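Long-range contact in DNAation factor-related protein 4 (Drosophila melanogaster, PDB 5XPC), which is an apoptotic DNA fragmentation factor, probably a DNA endonuclease, represented here by its CIDE domain, a type that forms higher-order assemblies: residues Leu48-Asp53 with Thr70-Ser75. Residues are numbered along the deposited sequence; the frame is centred on the assembly and turned at random.
Sequences LYLASD and TLFIVS
Just past the end of strand 48-50, the methyl of Ala-51 is a small bump pushed into the hollow between Leu-71 and Ile-73. Ala-51 CB sits 3.6 Å from Leu-71 CD2, while the CG1 branch of Ile-73, set anti to the carbonyl carbon (chi1 -50°), closes in on both CA and CB of the alanine. Behind that bump, Ala-51 N sends a nearly straight bond (173° at the hydrogen) to Leu-71 O, arriving above the carbonyl plane rather than in it. The same oxygen also takes a hydrogen bond from a water 2.8 Å from Leu-71 O, and that water accepts one from Ser-52 N. On the face of Leu-48 and Val-74, the CD2 methyl of Leu-48 is the knuckle, crossing obliquely to lie 3.9 Å from Val-74 CB and also touching CB of Phe-72; helix 30-40 covers Leu-48 and Phe-72 here. This is the ubiquitin-like fold of the CIDE-N domain, with strand 47-50 running antiparallel to strand 71-75 at the sheet's edge within this chain. Tyr-49 and Ile-73 form the hydrogen-bonded pair, Tyr-49 N reaching Ile-73 O at 2.9 Å and Ile-73 N reaching Tyr-49 O at 2.7 Å. The Tyr-49 ring brings its edge to Ile-73 O and rests CE1 against Ser-75 CB, 4.0 Å away, while its hydroxyl is hydrogen-bonded to Gly-76 O and Ala-79 N. An alanine in place of Tyr-49 would lose the ring contact and both hydroxyl bonds, and would probably leave the chain after Ser-75 less firmly held. Further along, Leu-50 and Phe-72 lie side by side, and the leucine's CD2 fills the notch between Phe-72 CE1 and Thr-70 CG2, 3.7 Å from CE1 of the ring.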
ATOM      1  N   LEU B  48      -1.552 -23.150  -0.645  1.00 23.60           N
ATOM      2  CA  LEU B  48      -2.332 -22.188   0.121  1.00 23.06           C
ATOM      3  C   LEU B  48      -2.508 -20.903  -0.678  1.00 26.63           C
ATOM      4  O   LEU B  48      -1.567 -20.420  -1.319  1.00 26.68           O
ATOM      5  CB  LEU B  48      -1.660 -21.873   1.461  1.00 29.68           C
ATOM      6  CG  LEU B  48      -1.550 -23.030   2.452  1.00 31.43           C
ATOM      7  CD1 LEU B  48      -0.777 -22.561   3.672  1.00 31.54           C
ATOM      8  CD2 LEU B  48      -2.920 -23.551   2.844  1.00 32.07           C
ATOM      9  N   TYR B  49      -3.718 -20.360  -0.642  1.00 24.62           N
ATOM     10  CA  TYR B  49      -4.068 -19.137  -1.347  1.00 26.26           C
ATOM     11  C   TYR B  49      -4.787 -18.214  -0.380  1.00 27.05           C
ATOM     12  O   TYR B  49      -5.570 -18.678   0.449  1.00 25.38           O
ATOM     13  CB  TYR B  49      -4.984 -19.418  -2.530  1.00 26.97           C
ATOM     14  CG  TYR B  49      -4.436 -20.429  -3.516  1.00 27.06           C
ATOM     15  CD1 TYR B  49      -4.523 -21.789  -3.261  1.00 24.87           C
ATOM     16  CD2 TYR B  49      -3.837 -20.015  -4.703  1.00 24.70           C
ATOM     17  CE1 TYR B  49      -4.021 -22.735  -4.185  1.00 28.25           C
ATOM     18  CE2 TYR B  49      -3.339 -20.942  -5.629  1.00 26.83           C
ATOM     19  CZ  TYR B  49      -3.429 -22.296  -5.360  1.00 25.85           C
ATOM     20  OH  TYR B  49      -2.937 -23.226  -6.273  1.00 28.91           O
ATOM     21  N   LEU B  50      -4.551 -16.912  -0.510  1.00 23.35           N
ATOM     22  CA  LEU B  50      -5.282 -15.948   0.308  1.00 23.38           C
ATOM     23  C   LEU B  50      -6.768 -15.996  -0.032  1.00 24.68           C
ATOM     24  O   LEU B  50      -7.146 -15.911  -1.201  1.00 24.44           O
ATOM     25  CB  LEU B  50      -4.741 -14.540   0.066  1.00 25.46           C
ATOM     26  CG  LEU B  50      -3.314 -14.255   0.530  1.00 28.95           C
ATOM     27  CD1 LEU B  50      -2.962 -12.813   0.192  1.00 31.28           C
ATOM     28  CD2 LEU B  50      -3.207 -14.486   2.035  1.00 31.19           C
ATOM     29  N   ALA B  51      -7.618 -16.124   0.994  1.00 24.71           N
ATOM     30  CA  ALA B  51      -9.059 -16.069   0.744  1.00 26.93           C
ATOM     31  C   ALA B  51      -9.493 -14.686   0.264  1.00 27.69           C
ATOM     32  O   ALA B  51     -10.499 -14.567  -0.447  1.00 33.05           O
ATOM     33  CB  ALA B  51      -9.841 -16.455   2.007  1.00 31.13           C
ATOM     34  N   SER B  52      -8.742 -13.640   0.624  1.00 28.81           N
ATOM     35  CA  SER B  52      -9.119 -12.278   0.249  1.00 29.85           C
ATOM     36  C   SER B  52      -9.090 -12.079  -1.263  1.00 30.81           C
ATOM     37  O   SER B  52     -10.061 -11.593  -1.851  1.00 33.58           O
ATOM     38  CB  SER B  52      -8.199 -11.269   0.932  1.00 32.71           C
ATOM     39  OG  SER B  52      -6.851 -11.524   0.596  1.00 36.28           O
ATOM     40  N   ASP B  53      -7.977 -12.438  -1.916  1.00 26.50           N
ATOM     41  CA  ASP B  53      -7.836 -12.162  -3.339  1.00 30.35           C
ATOM     42  C   ASP B  53      -7.326 -13.337  -4.165  1.00 30.99           C
ATOM     43  O   ASP B  53      -7.111 -13.172  -5.369  1.00 28.33           O
ATOM     44  CB  ASP B  53      -6.914 -10.950  -3.556  1.00 30.12           C
ATOM     45  CG  ASP B  53      -5.534 -11.146  -2.947  1.00 31.87           C
ATOM     46  OD1 ASP B  53      -5.191 -12.295  -2.596  1.00 31.93           O
ATOM     47  OD2 ASP B  53      -4.784 -10.151  -2.823  1.00 38.21           O
ATOM     48  N   THR B  70      -4.443 -14.769   9.481  1.00 22.78           N
ATOM     49  CA  THR B  70      -4.834 -14.667   8.077  1.00 24.79           C
ATOM     50  C   THR B  70      -5.557 -15.940   7.638  1.00 25.53           C
ATOM     51  O   THR B  70      -5.203 -17.042   8.063  1.00 24.94           O
ATOM     52  CB  THR B  70      -3.596 -14.424   7.200  1.00 27.87           C
ATOM     53  OG1 THR B  70      -3.060 -13.118   7.466  1.00 26.86           O
ATOM     54  CG2 THR B  70      -3.931 -14.522   5.703  1.00 28.93           C
ATOM     55  N   LEU B  71      -6.585 -15.782   6.802  1.00 23.66           N
ATOM     56  CA  LEU B  71      -7.385 -16.893   6.296  1.00 23.37           C
ATOM     57  C   LEU B  71      -6.884 -17.345   4.927  1.00 26.36           C
ATOM     58  O   LEU B  71      -6.763 -16.531   4.003  1.00 28.04           O
ATOM     59  CB  LEU B  71      -8.860 -16.497   6.187  1.00 25.66           C
ATOM     60  CG  LEU B  71      -9.751 -17.535   5.488  1.00 29.02           C
ATOM     61  CD1 LEU B  71      -9.748 -18.869   6.246  1.00 27.72           C
ATOM     62  CD2 LEU B  71     -11.184 -17.016   5.322  1.00 30.21           C
ATOM     63  N   PHE B  72      -6.633 -18.652   4.794  1.00 23.00           N
ATOM     64  CA  PHE B  72      -6.178 -19.272   3.557  1.00 23.82           C
ATOM     65  C   PHE B  72      -7.209 -20.269   3.045  1.00 25.97           C
ATOM     66  O   PHE B  72      -7.906 -20.921   3.829  1.00 24.20           O
ATOM     67  CB  PHE B  72      -4.834 -20.005   3.749  1.00 25.49           C
ATOM     68  CG  PHE B  72      -3.743 -19.132   4.305  1.00 26.42           C
ATOM     69  CD1 PHE B  72      -3.106 -18.207   3.498  1.00 28.44           C
ATOM     70  CD2 PHE B  72      -3.352 -19.243   5.631  1.00 25.25           C
ATOM     71  CE1 PHE B  72      -2.101 -17.381   4.012  1.00 29.00           C
ATOM     72  CE2 PHE B  72      -2.352 -18.427   6.148  1.00 29.44           C
ATOM     73  CZ  PHE B  72      -1.726 -17.500   5.333  1.00 25.66           C
ATOM     74  N   ILE B  73      -7.298 -20.375   1.716  1.00 24.01           N
ATOM     75  CA  ILE B  73      -7.941 -21.496   1.040  1.00 25.78           C
ATOM     76  C   ILE B  73      -6.858 -22.497   0.668  1.00 30.22           C
ATOM     77  O   ILE B  73      -5.863 -22.130   0.021  1.00 26.20           O
ATOM     78  CB  ILE B  73      -8.692 -21.041  -0.223  1.00 27.92           C
ATOM     79  CG1 ILE B  73      -9.607 -19.853   0.085  1.00 32.49           C
ATOM     80  CG2 ILE B  73      -9.445 -22.229  -0.855  1.00 29.51           C
ATOM     81  CD1 ILE B  73     -10.676 -20.169   1.086  1.00 30.97           C
ATOM     82  N   VAL B  74      -7.034 -23.758   1.054  1.00 26.79           N
ATOM     83  CA  VAL B  74      -6.145 -24.818   0.589  1.00 26.84           C
ATOM     84  C   VAL B  74      -6.791 -25.484  -0.618  1.00 28.81           C
ATOM     85  O   VAL B  74      -7.993 -25.788  -0.607  1.00 27.77           O
ATOM     86  CB  VAL B  74      -5.822 -25.836   1.698  1.00 26.71           C
ATOM     87  CG1 VAL B  74      -7.083 -26.527   2.223  1.00 28.87           C
ATOM     88  CG2 VAL B  74      -4.787 -26.860   1.191  1.00 25.13           C
ATOM     89  N   SER B  75      -6.005 -25.684  -1.671  1.00 27.63           N
ATOM     90  CA  SER B  75      -6.531 -26.201  -2.928  1.00 32.60           C
ATOM     91  C   SER B  75      -5.390 -26.826  -3.713  1.00 26.42           C
ATOM     92  O   SER B  75      -4.222 -26.725  -3.336  1.00 27.72           O
ATOM     93  CB  SER B  75      -7.198 -25.088  -3.738  1.00 33.50           C
ATOM     94  OG  SER B  75      -7.777 -25.591  -4.920  1.00 31.71           O
TER
HETATM   95  O   HOH W   1      -7.216 -13.835   3.270  1.00 23.19           O